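Cobalamin biosynthesis protein CobN (Mycobacterium tuberculosis, PDB 7C6O) serves as the large, catalytic subunit of cobaltochelatase, the ATP-dependent enzyme that inserts cobalt into the corrin ring during cobalamin biosynthesis. Local coordinates at residues A[879-884]-A[1056-1061]; A[935-940]-A[992-997]. All coordinates share one frame; numbering follows the deposited sequence.

Contact 1. Residues A[879-884]-A[1056-1061]; sequences RSVGLS and VAAKNT
V881, G882 and L883 pair in parallel with V1056, A1057 and A1058, joining two buried neighbouring strands of a mixed sheet whose five parallel strands follow a Rossmann-like order: 995-997, 935-940, 880-885, 1056-1061, 1094-1099. Strand 880-885 is the middle one of the five, and this pairing is the switch point: the chain first builds outward on one side of it, then returns after 171 residues to lay 1056-1061 along its other edge. The short segments cross at 32°, and the ladder is firm only in its middle. There G882 uses both its backbone polar groups, with N 2.8 Å from V1056 O and O 2.7 Å from A1058 N. The outer rungs, V1056 N to S880 O and S884 N to A1058 O, are weak.

V881, L883, V1056 and A1058 line one face, where helix 853-874 packs through L866 and Y870. On this face L883 CD1 leans across the gap to lie 3.9 Å from A1058 CB. A1057 points to the opposite face, against M1081 and V1082 of helix 1072-1089. N1060 ND2 comes near L883 CD1, but its hydrogen bonds go to D897 and E900.

At S884 the strands begin to part and two waters bridge them. One molecule joins S884 OG to A1058 O. A second donates to S884 O at 2.7 Å and accepts from N1060 N at 3.0 Å, extending the ladder by a water-mediated rung. K1059 lays its chain beside S884, with CD 3.9 Å from S884 CB, and makes a cation-pi contact with W886. Bends at chi2 (65°) and chi4 (78°) fold the lysine back on its own strand, where NZ donates to N1060 O at 2.8 Å, in the carbonyl plane.

Contact 2. Residues A[935-940]-A[992-997]; sequences DVTVRI and TTRIFG
R994 grips D935 side-on in a buried two-pronged salt bridge, the tight polar end of a parallel strand pairing. NE reaches OD1 at 2.8 Å in an almost straight bond, and NH2 reaches OD2 at 3.0 Å on its syn lone pair. The two planes are nevertheless turned 50° apart. With CG beside the backbone N (chi1 -67°) and a second bend at chi2, the arginine runs past V936 O, which lies at the guanidinium edge. H977 also bonds D935 OD2, while T993 O and A991 O take R994 NH1; together they should hold the ion pair in place.

Next come three good backbone bonds: V938 N to R994 O, F996 N to V938 O at 2.8 Å, and I940 N to F996 O. Side chain meets side chain more loosely, I940 CG2 on I995 CG2 at 3.9 Å and T937 CG2 on F996 CD2 at 4.0 Å. By contrast, I940 CG1 fits closely on F996 O, at 3.3 Å. Set between backbone N and carbonyl carbon (chi1 61°), CG1 also fills the space beside G997, 3.9 Å from its CA. R939 NE passes 3.7 Å from G997 CA, its guanidinium in cation-pi contact with Y1026.

V936 and V938 pack on helix 896-905, I995 on helix 949-963, and T937 and F996 on helix 1044-1051; the other edge of strand 935-940 is bonded to strand 880-885.

In the fold
Both contacts are buried pairings of adjacent parallel strands in one sheet, their centres 11 Å apart. Strands 880-885 and 935-940 are themselves neighbours, bonded through V881 N to D935 O and V881 O to T937 N, so the four strands form one continuous parallel stretch of the sheet. Along the chain contact 2 is nested inside the loop closed by contact 1. Contact 1, at the switch point, rests on backbone bonds, aliphatic side chains and two waters where the strands diverge. Contact 2, next to the antiparallel extension through 1032-1034, adds an ion pair just where strand 995-997 emerges from a loop.

Contact 1. Residues A[879-884]-A[1056-1061]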
ATOM      1  N   ARG A 879      29.877   0.935 -11.084  1.00 19.59           N
ATOM      2  CA  ARG A 879      29.543   2.143 -11.833  1.00 20.19           C
ATOM      3  C   ARG A 879      28.082   2.531 -11.643  1.00 21.45           C
ATOM      4  O   ARG A 879      27.755   3.725 -11.632  1.00 18.47           O
ATOM      5  CB  ARG A 879      29.849   1.945 -13.318  1.00 24.95           C
ATOM      6  CG  ARG A 879      29.055   0.819 -13.962  0.43 30.03           C
ATOM      7  CD  ARG A 879      29.529   0.505 -15.371  0.93 35.58           C
ATOM      8  NE  ARG A 879      28.920  -0.726 -15.870  0.78 37.58           N
ATOM      9  CZ  ARG A 879      29.368  -1.945 -15.587  0.48 38.98           C
ATOM     10  NH1 ARG A 879      30.430  -2.098 -14.809  0.29 39.62           N
ATOM     11  NH2 ARG A 879      28.755  -3.015 -16.080  1.00 39.87           N
ATOM     12  N   SER A 880      27.202   1.547 -11.481  1.00 19.31           N
ATOM     13  CA  SER A 880      25.777   1.799 -11.354  1.00 20.03           C
ATOM     14  C   SER A 880      25.128   0.669 -10.570  1.00 17.40           C
ATOM     15  O   SER A 880      25.494  -0.500 -10.725  1.00 15.68           O
ATOM     16  CB  SER A 880      25.107   1.938 -12.727  1.00 22.19           C
ATOM     17  OG  SER A 880      23.712   2.134 -12.587  1.00 23.79           O
ATOM     18  N   VAL A 881      24.164   1.031  -9.731  1.00 15.97           N
ATOM     19  CA  VAL A 881      23.355   0.081  -8.978  1.00 16.27           C
ATOM     20  C   VAL A 881      21.932   0.151  -9.509  1.00 14.68           C
ATOM     21  O   VAL A 881      21.373   1.243  -9.656  1.00 17.33           O
ATOM     22  CB  VAL A 881      23.387   0.384  -7.469  1.00 17.38           C
ATOM     23  CG1 VAL A 881      22.405  -0.508  -6.724  1.00 14.39           C
ATOM     24  CG2 VAL A 881      24.801   0.221  -6.920  1.00 17.22           C
ATOM     25  N   GLY A 882      21.355  -1.009  -9.813  1.00 14.05           N
ATOM     26  CA  GLY A 882      19.942  -1.106 -10.130  1.00 13.21           C
ATOM     27  C   GLY A 882      19.190  -1.593  -8.907  1.00 14.43           C
ATOM     28  O   GLY A 882      19.562  -2.598  -8.298  1.00 15.08           O
ATOM     29  N   LEU A 883      18.138  -0.861  -8.543  1.00 12.89           N
ATOM     30  CA  LEU A 883      17.382  -1.156  -7.331  1.00 14.02           C
ATOM     31  C   LEU A 883      15.894  -1.188  -7.640  1.00 16.92           C
ATOM     32  O   LEU A 883      15.366  -0.267  -8.272  1.00 17.65           O
ATOM     33  CB  LEU A 883      17.667  -0.123  -6.237  1.00 14.52           C
ATOM     34  CG  LEU A 883      16.973  -0.353  -4.891  1.00 11.10           C
ATOM     35  CD1 LEU A 883      17.555  -1.579  -4.191  1.00 12.32           C
ATOM     36  CD2 LEU A 883      17.079   0.883  -4.001  1.00 12.48           C
ATOM     37  N   SER A 884      15.221  -2.244  -7.187  1.00 13.88           N
ATOM     38  CA  SER A 884      13.772  -2.338  -7.286  1.00 11.37           C
ATOM     39  C   SER A 884      13.148  -1.836  -5.991  1.00 12.82           C
ATOM     40  O   SER A 884      13.562  -2.238  -4.899  1.00 12.48           O
ATOM     41  CB  SER A 884      13.341  -3.778  -7.571  1.00 12.34           C
ATOM     42  OG  SER A 884      13.791  -4.198  -8.846  1.00 15.45           O
ATOM     43  N   VAL A1056      25.383  -3.910 -10.317  1.00 17.71           N
ATOM     44  CA  VAL A1056      24.770  -4.688  -9.245  1.00 17.29           C
ATOM     45  C   VAL A1056      23.264  -4.513  -9.335  1.00 16.37           C
ATOM     46  O   VAL A1056      22.767  -3.381  -9.275  1.00 16.03           O
ATOM     47  CB  VAL A1056      25.246  -4.251  -7.850  1.00 23.56           C
ATOM     48  CG1 VAL A1056      25.014  -5.367  -6.846  1.00 27.85           C
ATOM     49  CG2 VAL A1056      26.687  -3.809  -7.868  1.00 26.94           C
ATOM     50  N   ALA A1057      22.537  -5.621  -9.447  1.00 13.75           N
ATOM     51  CA  ALA A1057      21.083  -5.603  -9.333  1.00 17.43           C
ATOM     52  C   ALA A1057      20.713  -5.944  -7.894  1.00 16.51           C
ATOM     53  O   ALA A1057      21.021  -7.040  -7.415  1.00 14.81           O
ATOM     54  CB  ALA A1057      20.444  -6.585 -10.313  1.00 17.15           C
ATOM     55  N   ALA A1058      20.065  -5.011  -7.204  1.00 15.68           N
ATOM     56  CA  ALA A1058      19.822  -5.146  -5.777  1.00 15.69           C
ATOM     57  C   ALA A1058      18.330  -5.162  -5.471  1.00 15.31           C
ATOM     58  O   ALA A1058      17.531  -4.500  -6.137  1.00 14.72           O
ATOM     59  CB  ALA A1058      20.496  -4.011  -4.992  1.00 14.83           C
ATOM     60  N   LYS A1059      17.971  -5.940  -4.454  1.00 14.51           N
ATOM     61  CA  LYS A1059      16.635  -5.945  -3.878  1.00 12.25           C
ATOM     62  C   LYS A1059      16.785  -6.113  -2.377  1.00 11.17           C
ATOM     63  O   LYS A1059      17.633  -6.880  -1.918  1.00 11.66           O
ATOM     64  CB  LYS A1059      15.761  -7.070  -4.448  1.00 12.16           C
ATOM     65  CG  LYS A1059      14.346  -7.100  -3.875  1.00 14.13           C
ATOM     66  CD  LYS A1059      13.578  -5.847  -4.268  1.00 13.02           C
ATOM     67  CE  LYS A1059      12.196  -5.795  -3.626  1.00 15.50           C
ATOM     68  NZ  LYS A1059      12.217  -5.377  -2.191  1.00 15.39           N
ATOM     69  N   ASN A1060      15.975  -5.394  -1.612  1.00  8.94           N
ATOM     70  CA  ASN A1060      16.071  -5.447  -0.162  1.00 11.58           C
ATOM     71  C   ASN A1060      14.952  -6.305   0.415  1.00 14.64           C
ATOM     72  O   ASN A1060      13.814  -6.263  -0.059  1.00 16.28           O
ATOM     73  CB  ASN A1060      16.036  -4.040   0.430  1.00 13.99           C
ATOM     74  CG  ASN A1060      17.246  -3.216   0.025  1.00 14.37           C
ATOM     75  OD1 ASN A1060      18.346  -3.749  -0.130  1.00 14.72           O
ATOM     76  ND2 ASN A1060      17.048  -1.917  -0.157  1.00 13.53           N
ATOM     77  N   THR A1061      15.299  -7.108   1.421  1.00 15.70           N
ATOM     78  CA  THR A1061      14.350  -7.933   2.162  1.00 16.33           C
ATOM     79  C   THR A1061      14.172  -7.283   3.525  1.00 14.54           C
ATOM     80  O   THR A1061      15.084  -7.315   4.357  1.00 15.30           O
ATOM     81  CB  THR A1061      14.846  -9.371   2.296  1.00 19.78           C
ATOM     82  OG1 THR A1061      16.111  -9.379   2.972  1.00 18.63           O
ATOM     83  CG2 THR A1061      15.010 -10.003   0.929  1.00 20.55           C
TER
HETATM   84  O   HOH W   1      16.338  -5.209  -8.576  1.00 15.42           O
HETATM   85  O   HOH W   2      14.465  -2.947  -2.431  1.00 15.60           O

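Contact 2. Residues A[935-940]-A[992-997]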
ATOM      1  N   ASP A 935      25.994   5.872  -9.716  1.00 16.66           N
ATOM      2  CA  ASP A 935      24.778   5.980 -10.509  1.00 17.68           C
ATOM      3  C   ASP A 935      23.747   4.967 -10.022  1.00 17.65           C
ATOM      4  O   ASP A 935      24.087   3.884  -9.538  1.00 17.60           O
ATOM      5  CB  ASP A 935      25.087   5.757 -11.991  1.00 16.06           C
ATOM      6  CG  ASP A 935      24.122   6.490 -12.912  1.00 18.05           C
ATOM      7  OD1 ASP A 935      23.147   7.093 -12.420  1.00 18.14           O
ATOM      8  OD2 ASP A 935      24.349   6.471 -14.140  1.00 20.02           O
ATOM      9  N   VAL A 936      22.474   5.334 -10.129  1.00 18.52           N
ATOM     10  CA  VAL A 936      21.384   4.470  -9.687  1.00 16.02           C
ATOM     11  C   VAL A 936      20.296   4.458 -10.752  1.00 17.11           C
ATOM     12  O   VAL A 936      19.843   5.518 -11.196  1.00 18.41           O
ATOM     13  CB  VAL A 936      20.792   4.916  -8.334  1.00 16.96           C
ATOM     14  CG1 VAL A 936      19.674   3.967  -7.914  1.00 15.59           C
ATOM     15  CG2 VAL A 936      21.865   4.979  -7.262  1.00 16.47           C
ATOM     16  N   THR A 937      19.884   3.262 -11.161  1.00 15.38           N
ATOM     17  CA  THR A 937      18.677   3.062 -11.952  1.00 17.14           C
ATOM     18  C   THR A 937      17.624   2.435 -11.051  1.00 16.14           C
ATOM     19  O   THR A 937      17.890   1.426 -10.390  1.00 17.31           O
ATOM     20  CB  THR A 937      18.941   2.169 -13.168  1.00 20.67           C
ATOM     21  OG1 THR A 937      19.800   2.854 -14.087  1.00 21.48           O
ATOM     22  CG2 THR A 937      17.637   1.824 -13.871  1.00 20.16           C
ATOM     23  N   VAL A 938      16.443   3.042 -11.011  1.00 13.43           N
ATOM     24  CA  VAL A 938      15.386   2.659 -10.080  1.00 14.18           C
ATOM     25  C   VAL A 938      14.222   2.090 -10.872  1.00 14.29           C
ATOM     26  O   VAL A 938      13.687   2.754 -11.767  1.00 14.23           O
ATOM     27  CB  VAL A 938      14.923   3.849  -9.226  1.00 15.94           C
ATOM     28  CG1 VAL A 938      13.780   3.428  -8.309  1.00 15.31           C
ATOM     29  CG2 VAL A 938      16.081   4.412  -8.421  1.00 18.47           C
ATOM     30  N   ARG A 939      13.821   0.867 -10.535  1.00 11.81           N
ATOM     31  CA  ARG A 939      12.554   0.309 -10.992  1.00 13.46           C
ATOM     32  C   ARG A 939      11.546   0.445  -9.857  1.00 15.58           C
ATOM     33  O   ARG A 939      11.661  -0.235  -8.831  1.00 15.81           O
ATOM     34  CB  ARG A 939      12.710  -1.150 -11.421  1.00 13.36           C
ATOM     35  CG  ARG A 939      11.384  -1.855 -11.693  1.00 13.63           C
ATOM     36  CD  ARG A 939      10.523  -1.112 -12.721  1.00 15.59           C
ATOM     37  NE  ARG A 939       9.240  -1.784 -12.921  1.00 16.28           N
ATOM     38  CZ  ARG A 939       9.067  -2.841 -13.711  1.00 14.19           C
ATOM     39  NH1 ARG A 939      10.092  -3.336 -14.392  1.00 13.24           N
ATOM     40  NH2 ARG A 939       7.867  -3.398 -13.827  1.00 13.85           N
ATOM     41  N   ILE A 940      10.575   1.336 -10.031  1.00 15.17           N
ATOM     42  CA  ILE A 940       9.484   1.481  -9.077  1.00 14.58           C
ATOM     43  C   ILE A 940       8.341   0.584  -9.524  1.00 14.00           C
ATOM     44  O   ILE A 940       8.201   0.261 -10.708  1.00 15.72           O
ATOM     45  CB  ILE A 940       9.021   2.949  -8.947  1.00 14.25           C
ATOM     46  CG1 ILE A 940       8.514   3.478 -10.292  1.00 15.78           C
ATOM     47  CG2 ILE A 940      10.145   3.831  -8.397  1.00 13.61           C
ATOM     48  CD1 ILE A 940       7.958   4.892 -10.228  1.00 15.44           C
ATOM     49  N   THR A 992      19.290  12.235 -18.171  1.00 21.62           N
ATOM     50  CA  THR A 992      19.142  12.138 -16.723  1.00 21.32           C
ATOM     51  C   THR A 992      17.989  11.229 -16.313  1.00 17.97           C
ATOM     52  O   THR A 992      17.595  11.236 -15.141  1.00 16.34           O
ATOM     53  CB  THR A 992      18.949  13.525 -16.110  1.00 21.56           C
ATOM     54  OG1 THR A 992      17.777  14.136 -16.664  1.00 20.63           O
ATOM     55  CG2 THR A 992      20.166  14.402 -16.386  1.00 24.97           C
ATOM     56  N   THR A 993      17.439  10.457 -17.244  1.00 18.72           N
ATOM     57  CA  THR A 993      16.338   9.556 -16.931  1.00 17.07           C
ATOM     58  C   THR A 993      16.880   8.333 -16.203  1.00 13.92           C
ATOM     59  O   THR A 993      17.778   7.651 -16.709  1.00 16.37           O
ATOM     60  CB  THR A 993      15.600   9.154 -18.205  1.00 19.58           C
ATOM     61  OG1 THR A 993      14.986  10.314 -18.783  1.00 18.84           O
ATOM     62  CG2 THR A 993      14.525   8.125 -17.900  1.00 19.95           C
ATOM     63  N   ARG A 994      16.343   8.067 -15.010  1.00 14.54           N
ATOM     64  CA  ARG A 994      16.776   6.934 -14.193  1.00 16.88           C
ATOM     65  C   ARG A 994      15.640   6.122 -13.588  1.00 19.08           C
ATOM     66  O   ARG A 994      15.888   4.987 -13.161  1.00 18.43           O
ATOM     67  CB  ARG A 994      17.690   7.410 -13.054  1.00 15.09           C
ATOM     68  CG  ARG A 994      19.034   7.960 -13.498  1.00 15.78           C
ATOM     69  CD  ARG A 994      19.883   6.890 -14.159  1.00 16.75           C
ATOM     70  NE  ARG A 994      21.234   7.369 -14.448  1.00 16.81           N
ATOM     71  CZ  ARG A 994      21.568   8.052 -15.539  1.00 20.24           C
ATOM     72  NH1 ARG A 994      20.647   8.343 -16.450  1.00 16.55           N
ATOM     73  NH2 ARG A 994      22.821   8.447 -15.719  1.00 20.56           N
ATOM     74  N   ILE A 995      14.418   6.642 -13.521  1.00 17.42           N
ATOM     75  CA  ILE A 995      13.318   5.993 -12.817  1.00 17.30           C
ATOM     76  C   ILE A 995      12.385   5.361 -13.842  1.00 18.49           C
ATOM     77  O   ILE A 995      11.846   6.052 -14.715  1.00 18.68           O
ATOM     78  CB  ILE A 995      12.562   6.988 -11.926  1.00 16.44           C
ATOM     79  CG1 ILE A 995      13.541   7.762 -11.041  1.00 17.54           C
ATOM     80  CG2 ILE A 995      11.528   6.259 -11.073  1.00 14.42           C
ATOM     81  CD1 ILE A 995      12.900   8.893 -10.276  1.00 19.56           C
ATOM     82  N   PHE A 996      12.177   4.053 -13.727  1.00 14.34           N
ATOM     83  CA  PHE A 996      11.300   3.323 -14.628  1.00 13.87           C
ATOM     84  C   PHE A 996      10.254   2.571 -13.817  1.00 16.12           C
ATOM     85  O   PHE A 996      10.469   2.258 -12.644  1.00 15.87           O
ATOM     86  CB  PHE A 996      12.105   2.364 -15.517  1.00 13.60           C
ATOM     87  CG  PHE A 996      13.160   3.055 -16.335  1.00 16.42           C
ATOM     88  CD1 PHE A 996      12.874   3.517 -17.610  1.00 17.66           C
ATOM     89  CD2 PHE A 996      14.427   3.272 -15.817  1.00 16.99           C
ATOM     90  CE1 PHE A 996      13.840   4.171 -18.362  1.00 18.11           C
ATOM     91  CE2 PHE A 996      15.397   3.924 -16.561  1.00 18.00           C
ATOM     92  CZ  PHE A 996      15.103   4.371 -17.835  1.00 17.53           C
ATOM     93  N   GLY A 997       9.111   2.306 -14.441  1.00 15.98           N
ATOM     94  CA  GLY A 997       8.039   1.634 -13.740  1.00 16.95           C
ATOM     95  C   GLY A 997       7.013   1.053 -14.687  1.00 15.39           C
ATOM     96  O   GLY A 997       7.193   1.052 -15.906  1.00 14.12           O
TER